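Local atomic coordinates of LPG0439 HIT-related domain-containing protein (Legionella pneumophila subsp. pneumophila, PDB entry 5L0L), a protein that is of unknown function but carries a HIT-related domain as part of a longer, probably membrane-spanning protein. Residues 42-54 against 145-159. Sequence-based numbering, arbitrary orientation.
Sequences NPTDCRGYRIIIR and VPLRGPEPGLMFDLI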
loop_
_atom_site.group_PDB
_atom_site.type_symbol
_atom_site.label_atom_id
_atom_site.label_comp_id
_atom_site.label_asym_id
_atom_site.label_seq_id
_atom_site.Cartn_x
_atom_site.Cartn_y
_atom_site.Cartn_z
ATOM N N ASN A 42 -8.658 -13.266 2.338
ATOM C CA ASN A 42 -9.889 -12.493 2.431
ATOM C C ASN A 42 -11.099 -13.435 2.343
ATOM O O ASN A 42 -11.253 -14.115 1.327
ATOM C CB ASN A 42 -9.932 -11.436 1.333
ATOM C CG ASN A 42 -11.069 -10.459 1.528
ATOM O OD1 ASN A 42 -12.231 -10.871 1.667
ATOM N ND2 ASN A 42 -10.765 -9.173 1.529
ATOM N N PRO A 43 -11.945 -13.489 3.390
ATOM C CA PRO A 43 -13.028 -14.481 3.371
ATOM C C PRO A 43 -14.125 -14.210 2.357
ATOM O O PRO A 43 -14.853 -15.146 2.032
ATOM C CB PRO A 43 -13.640 -14.421 4.782
ATOM C CG PRO A 43 -12.983 -13.301 5.483
ATOM C CD PRO A 43 -11.821 -12.794 4.694
ATOM N N THR A 44 -14.223 -12.982 1.862
ATOM C CA THR A 44 -15.311 -12.616 0.938
ATOM C C THR A 44 -14.919 -12.374 -0.510
ATOM O O THR A 44 -15.805 -12.179 -1.331
ATOM C CB THR A 44 -16.076 -11.388 1.460
ATOM O OG1 THR A 44 -15.218 -10.245 1.504
ATOM C CG2 THR A 44 -16.613 -11.663 2.826
ATOM N N ASP A 45 -13.628 -12.429 -0.838
ATOM C CA ASP A 45 -13.182 -12.170 -2.184
ATOM C C ASP A 45 -11.900 -12.960 -2.455
ATOM O O ASP A 45 -10.855 -12.657 -1.891
ATOM C CB ASP A 45 -12.933 -10.664 -2.364
ATOM C CG ASP A 45 -12.696 -10.277 -3.822
ATOM O OD1 ASP A 45 -12.930 -11.098 -4.750
ATOM O OD2 ASP A 45 -12.283 -9.116 -4.039
ATOM N N CYS A 46 -12.008 -13.954 -3.345
ATOM C CA CYS A 46 -10.883 -14.804 -3.720
ATOM C C CYS A 46 -10.069 -14.268 -4.860
ATOM O O CYS A 46 -8.988 -14.800 -5.139
ATOM C CB CYS A 46 -11.364 -16.221 -4.086
ATOM S SG CYS A 46 -12.389 -16.365 -5.554
ATOM N N ARG A 47 -10.541 -13.205 -5.526
ATOM C CA ARG A 47 -9.806 -12.675 -6.678
ATOM C C ARG A 47 -8.384 -12.246 -6.285
ATOM O O ARG A 47 -8.176 -11.606 -5.236
ATOM C CB ARG A 47 -10.506 -11.479 -7.297
ATOM C CG ARG A 47 -11.910 -11.795 -7.824
ATOM C CD ARG A 47 -12.598 -10.560 -8.346
ATOM N NE ARG A 47 -12.677 -9.556 -7.287
ATOM C CZ ARG A 47 -12.567 -8.240 -7.450
ATOM N NH1 ARG A 47 -12.436 -7.693 -8.651
ATOM N NH2 ARG A 47 -12.625 -7.464 -6.397
ATOM N N GLY A 48 -7.427 -12.590 -7.137
ATOM C CA GLY A 48 -6.031 -12.259 -6.924
ATOM C C GLY A 48 -5.393 -12.918 -5.692
ATOM O O GLY A 48 -4.330 -12.486 -5.254
ATOM N N TYR A 49 -6.031 -13.955 -5.164
ATOM C CA TYR A 49 -5.652 -14.562 -3.889
ATOM C C TYR A 49 -5.485 -13.489 -2.801
ATOM O O TYR A 49 -4.498 -13.488 -2.081
ATOM C CB TYR A 49 -4.361 -15.409 -4.041
ATOM C CG TYR A 49 -4.283 -16.387 -5.201
ATOM C CD1 TYR A 49 -5.422 -17.016 -5.729
ATOM C CD2 TYR A 49 -3.068 -16.695 -5.769
ATOM C CE1 TYR A 49 -5.320 -17.907 -6.783
ATOM C CE2 TYR A 49 -2.945 -17.628 -6.790
ATOM C CZ TYR A 49 -4.063 -18.225 -7.306
ATOM O OH TYR A 49 -3.957 -19.091 -8.341
ATOM N N ARG A 50 -6.445 -12.553 -2.710
ATOM C CA ARG A 50 -6.348 -11.450 -1.753
ATOM C C ARG A 50 -6.082 -11.938 -0.335
ATOM O O ARG A 50 -6.767 -12.882 0.134
ATOM C CB ARG A 50 -7.643 -10.651 -1.718
ATOM C CG ARG A 50 -7.807 -9.605 -2.770
ATOM C CD ARG A 50 -9.217 -9.008 -2.686
ATOM N NE ARG A 50 -9.357 -8.099 -1.562
ATOM C CZ ARG A 50 -10.352 -7.205 -1.425
ATOM N NH1 ARG A 50 -11.369 -7.162 -2.284
ATOM N NH2 ARG A 50 -10.332 -6.367 -0.391
ATOM N N ILE A 51 -5.146 -11.276 0.348
ATOM C CA ILE A 51 -4.977 -11.417 1.791
ATOM C C ILE A 51 -5.273 -10.098 2.500
ATOM O O ILE A 51 -5.270 -9.028 1.886
ATOM C CB ILE A 51 -3.570 -11.900 2.186
ATOM C CG1 ILE A 51 -2.511 -10.907 1.726
ATOM C CG2 ILE A 51 -3.346 -13.324 1.678
ATOM C CD1 ILE A 51 -1.130 -11.165 2.282
ATOM N N ILE A 52 -5.570 -10.205 3.785
ATOM C CA ILE A 52 -5.658 -9.043 4.687
ATOM C C ILE A 52 -4.559 -9.223 5.732
ATOM O O ILE A 52 -4.416 -10.298 6.324
ATOM C CB ILE A 52 -7.009 -8.981 5.391
ATOM C CG1 ILE A 52 -8.157 -8.947 4.368
ATOM C CG2 ILE A 52 -7.087 -7.762 6.329
ATOM C CD1 ILE A 52 -9.522 -9.241 4.973
ATOM N N ILE A 53 -3.775 -8.176 5.934
ATOM C CA ILE A 53 -2.762 -8.130 6.958
ATOM C C ILE A 53 -3.294 -7.125 7.956
ATOM O O ILE A 53 -3.577 -5.970 7.576
ATOM C CB ILE A 53 -1.416 -7.645 6.399
ATOM C CG1 ILE A 53 -0.970 -8.571 5.266
ATOM C CG2 ILE A 53 -0.378 -7.549 7.537
ATOM C CD1 ILE A 53 0.349 -8.179 4.626
ATOM N N ARG A 54 -3.472 -7.579 9.204
ATOM C CA ARG A 54 -4.160 -6.807 10.216
ATOM C C ARG A 54 -3.380 -6.744 11.528
ATOM O O ARG A 54 -2.826 -7.742 11.990
ATOM C CB ARG A 54 -5.571 -7.372 10.433
ATOM C CG ARG A 54 -6.344 -6.785 11.613
ATOM C CD ARG A 54 -6.110 -7.597 12.851
ATOM N NE ARG A 54 -6.943 -7.178 13.994
ATOM C CZ ARG A 54 -8.133 -7.700 14.326
ATOM N NH1 ARG A 54 -8.710 -8.677 13.621
ATOM N NH2 ARG A 54 -8.747 -7.232 15.393
ATOM N N VAL A 145 -7.001 -23.409 -8.667
ATOM C CA VAL A 145 -7.515 -22.098 -8.228
ATOM C C VAL A 145 -7.088 -21.029 -9.250
ATOM O O VAL A 145 -5.966 -20.542 -9.207
ATOM C CB VAL A 145 -7.005 -21.711 -6.825
ATOM C CG1 VAL A 145 -7.782 -20.495 -6.309
ATOM C CG2 VAL A 145 -7.049 -22.870 -5.823
ATOM N N PRO A 146 -7.995 -20.632 -10.149
ATOM C CA PRO A 146 -7.663 -19.554 -11.088
ATOM C C PRO A 146 -7.411 -18.269 -10.295
ATOM O O PRO A 146 -8.068 -18.036 -9.281
ATOM C CB PRO A 146 -8.937 -19.381 -11.935
ATOM C CG PRO A 146 -9.793 -20.526 -11.592
ATOM C CD PRO A 146 -9.358 -21.149 -10.330
ATOM N N LEU A 147 -6.466 -17.481 -10.757
ATOM C CA LEU A 147 -6.142 -16.235 -10.095
ATOM C C LEU A 147 -7.349 -15.302 -9.993
ATOM O O LEU A 147 -7.632 -14.769 -8.925
ATOM C CB LEU A 147 -4.993 -15.536 -10.834
ATOM C CG LEU A 147 -4.507 -14.215 -10.186
ATOM C CD1 LEU A 147 -3.839 -14.498 -8.845
ATOM C CD2 LEU A 147 -3.564 -13.474 -11.141
ATOM N N ARG A 148 -8.060 -15.146 -11.113
ATOM C CA ARG A 148 -9.166 -14.210 -11.250
ATOM C C ARG A 148 -8.692 -12.763 -11.102
ATOM O O ARG A 148 -7.486 -12.494 -11.015
ATOM C CB ARG A 148 -10.312 -14.547 -10.271
ATOM C CG ARG A 148 -10.822 -15.977 -10.429
ATOM C CD ARG A 148 -11.615 -16.316 -9.185
ATOM N NE ARG A 148 -12.267 -17.586 -9.303
ATOM C CZ ARG A 148 -11.947 -18.713 -8.666
ATOM N NH1 ARG A 148 -10.937 -18.816 -7.813
ATOM N NH2 ARG A 148 -12.668 -19.782 -8.945
ATOM N N GLY A 149 -9.620 -11.815 -11.112
ATOM C CA GLY A 149 -9.265 -10.402 -11.128
ATOM C C GLY A 149 -9.123 -9.924 -12.571
ATOM O O GLY A 149 -9.179 -10.725 -13.512
ATOM N N PRO A 150 -9.028 -8.603 -12.774
ATOM C CA PRO A 150 -8.915 -8.059 -14.119
ATOM C C PRO A 150 -7.552 -8.317 -14.733
ATOM O O PRO A 150 -6.547 -8.506 -14.019
ATOM C CB PRO A 150 -9.220 -6.556 -13.936
ATOM C CG PRO A 150 -9.078 -6.286 -12.501
ATOM C CD PRO A 150 -9.138 -7.568 -11.743
ATOM N N GLU A 151 -7.495 -8.290 -16.061
ATOM C CA GLU A 151 -6.205 -8.440 -16.740
ATOM C C GLU A 151 -5.199 -7.348 -16.337
ATOM O O GLU A 151 -5.616 -6.230 -16.105
ATOM C CB GLU A 151 -6.385 -8.380 -18.259
ATOM C CG GLU A 151 -6.984 -9.644 -18.798
ATOM C CD GLU A 151 -7.345 -9.543 -20.266
ATOM O OE1 GLU A 151 -7.050 -8.525 -20.903
ATOM O OE2 GLU A 151 -7.913 -10.529 -20.745
ATOM N N PRO A 152 -3.896 -7.674 -16.250
ATOM C CA PRO A 152 -2.837 -6.685 -15.977
ATOM C C PRO A 152 -2.944 -5.465 -16.854
ATOM O O PRO A 152 -3.302 -5.574 -18.038
ATOM C CB PRO A 152 -1.549 -7.472 -16.224
ATOM C CG PRO A 152 -1.917 -8.860 -15.859
ATOM C CD PRO A 152 -3.321 -9.022 -16.356
ATOM N N GLY A 153 -2.731 -4.315 -16.235
ATOM C CA GLY A 153 -2.978 -3.008 -16.852
ATOM C C GLY A 153 -4.219 -2.322 -16.340
ATOM O O GLY A 153 -4.264 -1.082 -16.285
ATOM N N LEU A 154 -5.244 -3.110 -16.023
ATOM C CA LEU A 154 -6.516 -2.567 -15.551
ATOM C C LEU A 154 -6.464 -2.423 -14.032
ATOM O O LEU A 154 -5.754 -3.185 -13.360
ATOM C CB LEU A 154 -7.672 -3.486 -15.927
ATOM C CG LEU A 154 -7.843 -3.722 -17.433
ATOM C CD1 LEU A 154 -8.920 -4.761 -17.696
ATOM C CD2 LEU A 154 -8.150 -2.402 -18.127
HETATM N N MSE A 155 -7.231 -1.487 -13.502
HETATM C CA MSE A 155 -7.370 -1.328 -12.051
HETATM C C MSE A 155 -8.110 -2.482 -11.379
HETATM O O MSE A 155 -9.202 -2.841 -11.791
HETATM C CB MSE A 155 -8.138 -0.031 -11.752
HETATM C CG MSE A 155 -8.279 0.310 -10.267
HETATM SE SE MSE A 155 -6.575 1.003 -9.595
HETATM C CE MSE A 155 -6.656 2.755 -10.412
ATOM N N PHE A 156 -7.524 -3.034 -10.322
ATOM C CA PHE A 156 -8.175 -4.037 -9.474
ATOM C C PHE A 156 -9.037 -3.306 -8.444
ATOM O O PHE A 156 -8.522 -2.508 -7.652
ATOM C CB PHE A 156 -7.112 -4.883 -8.784
ATOM C CG PHE A 156 -7.646 -6.110 -8.079
ATOM C CD1 PHE A 156 -8.434 -5.998 -6.945
ATOM C CD2 PHE A 156 -7.320 -7.378 -8.531
ATOM C CE1 PHE A 156 -8.904 -7.138 -6.267
ATOM C CE2 PHE A 156 -7.787 -8.505 -7.868
ATOM C CZ PHE A 156 -8.559 -8.393 -6.739
ATOM N N ASP A 157 -10.350 -3.499 -8.482
ATOM C CA ASP A 157 -11.236 -2.783 -7.568
ATOM C C ASP A 157 -11.444 -3.622 -6.316
ATOM O O ASP A 157 -11.982 -4.728 -6.399
ATOM C CB ASP A 157 -12.584 -2.446 -8.229
ATOM C CG ASP A 157 -13.319 -1.338 -7.489
ATOM O OD1 ASP A 157 -13.525 -1.401 -6.237
ATOM O OD2 ASP A 157 -13.675 -0.335 -8.145
ATOM N N LEU A 158 -11.007 -3.104 -5.159
ATOM C CA LEU A 158 -11.126 -3.832 -3.895
ATOM C C LEU A 158 -12.547 -3.851 -3.318
ATOM O O LEU A 158 -12.796 -4.610 -2.377
ATOM C CB LEU A 158 -10.126 -3.318 -2.843
ATOM C CG LEU A 158 -8.664 -3.559 -3.225
ATOM C CD1 LEU A 158 -7.750 -2.778 -2.302
ATOM C CD2 LEU A 158 -8.253 -5.039 -3.227
ATOM N N ILE A 159 -13.438 -3.033 -3.886
ATOM C CA ILE A 159 -14.874 -3.010 -3.633
ATOM C C ILE A 159 -15.150 -2.224 -2.360
ATOM O O ILE A 159 -14.882 -2.708 -1.263
ATOM C CB ILE A 159 -15.570 -4.398 -3.506
ATOM C CG1 ILE A 159 -15.201 -5.366 -4.610
ATOM C CG2 ILE A 159 -17.105 -4.208 -3.510
ATOM C CD1 ILE A 159 -15.442 -4.874 -6.026
HETATM O O HOH W 1 -9.000 -16.927 -6.936
HETATM O O HOH W 2 -12.030 -4.314 0.754
#
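Gly48 N donates to Leu147 O (2.8 Å), a backbone bond that ties the loop 42-50, joining the antiparallel strands 35-41 and 51-58 of this HIT-related domain, to the long irregular segment 145-159. Gly48 suits the turn because its phi is positive and the edge of the Phe156 ring lies close to its backbone, a place fit for a residue without a side chain. Beside it the Tyr49 hydroxyl, at the end of a long flat side chain, reaches along the segment to Val145 O, OH to O 2.6 Å, while the branched end of Leu147 turns one methyl, CD1, over the centre of the tyrosine ring in a CH-pi contact, 3.8 Å from the centroid.

Arg47, just before Gly48, bends at chi3 (-58°) and lays its guanidinium on Phe156, centres 4.6 Å apart and planes inclined by 30°. Arg47 NH2 donates to Asp157 O (2.8 Å), close to the guanidinium plane. Asp45, Arg47 and Arg50 form a salt-bridge network: Arg47 NE and NH2 grip the carboxylate side-on, and Asp45 OD2 also bridges to Arg50 NH1. Aspartate suits this place because its two oxygens serve two arginines, each with an N-H for a carbonyl of 145-159, and it probably offsets part of their charge. Arg50 carries Leu158 CD2 over one guanidinium face, 3.5 Å from CZ, and Asn42 ND2 over the opposite one. Arg50 NH1 donates to Leu158 O (2.9 Å), with that oxygen tilted 20° from the guanidinium plane.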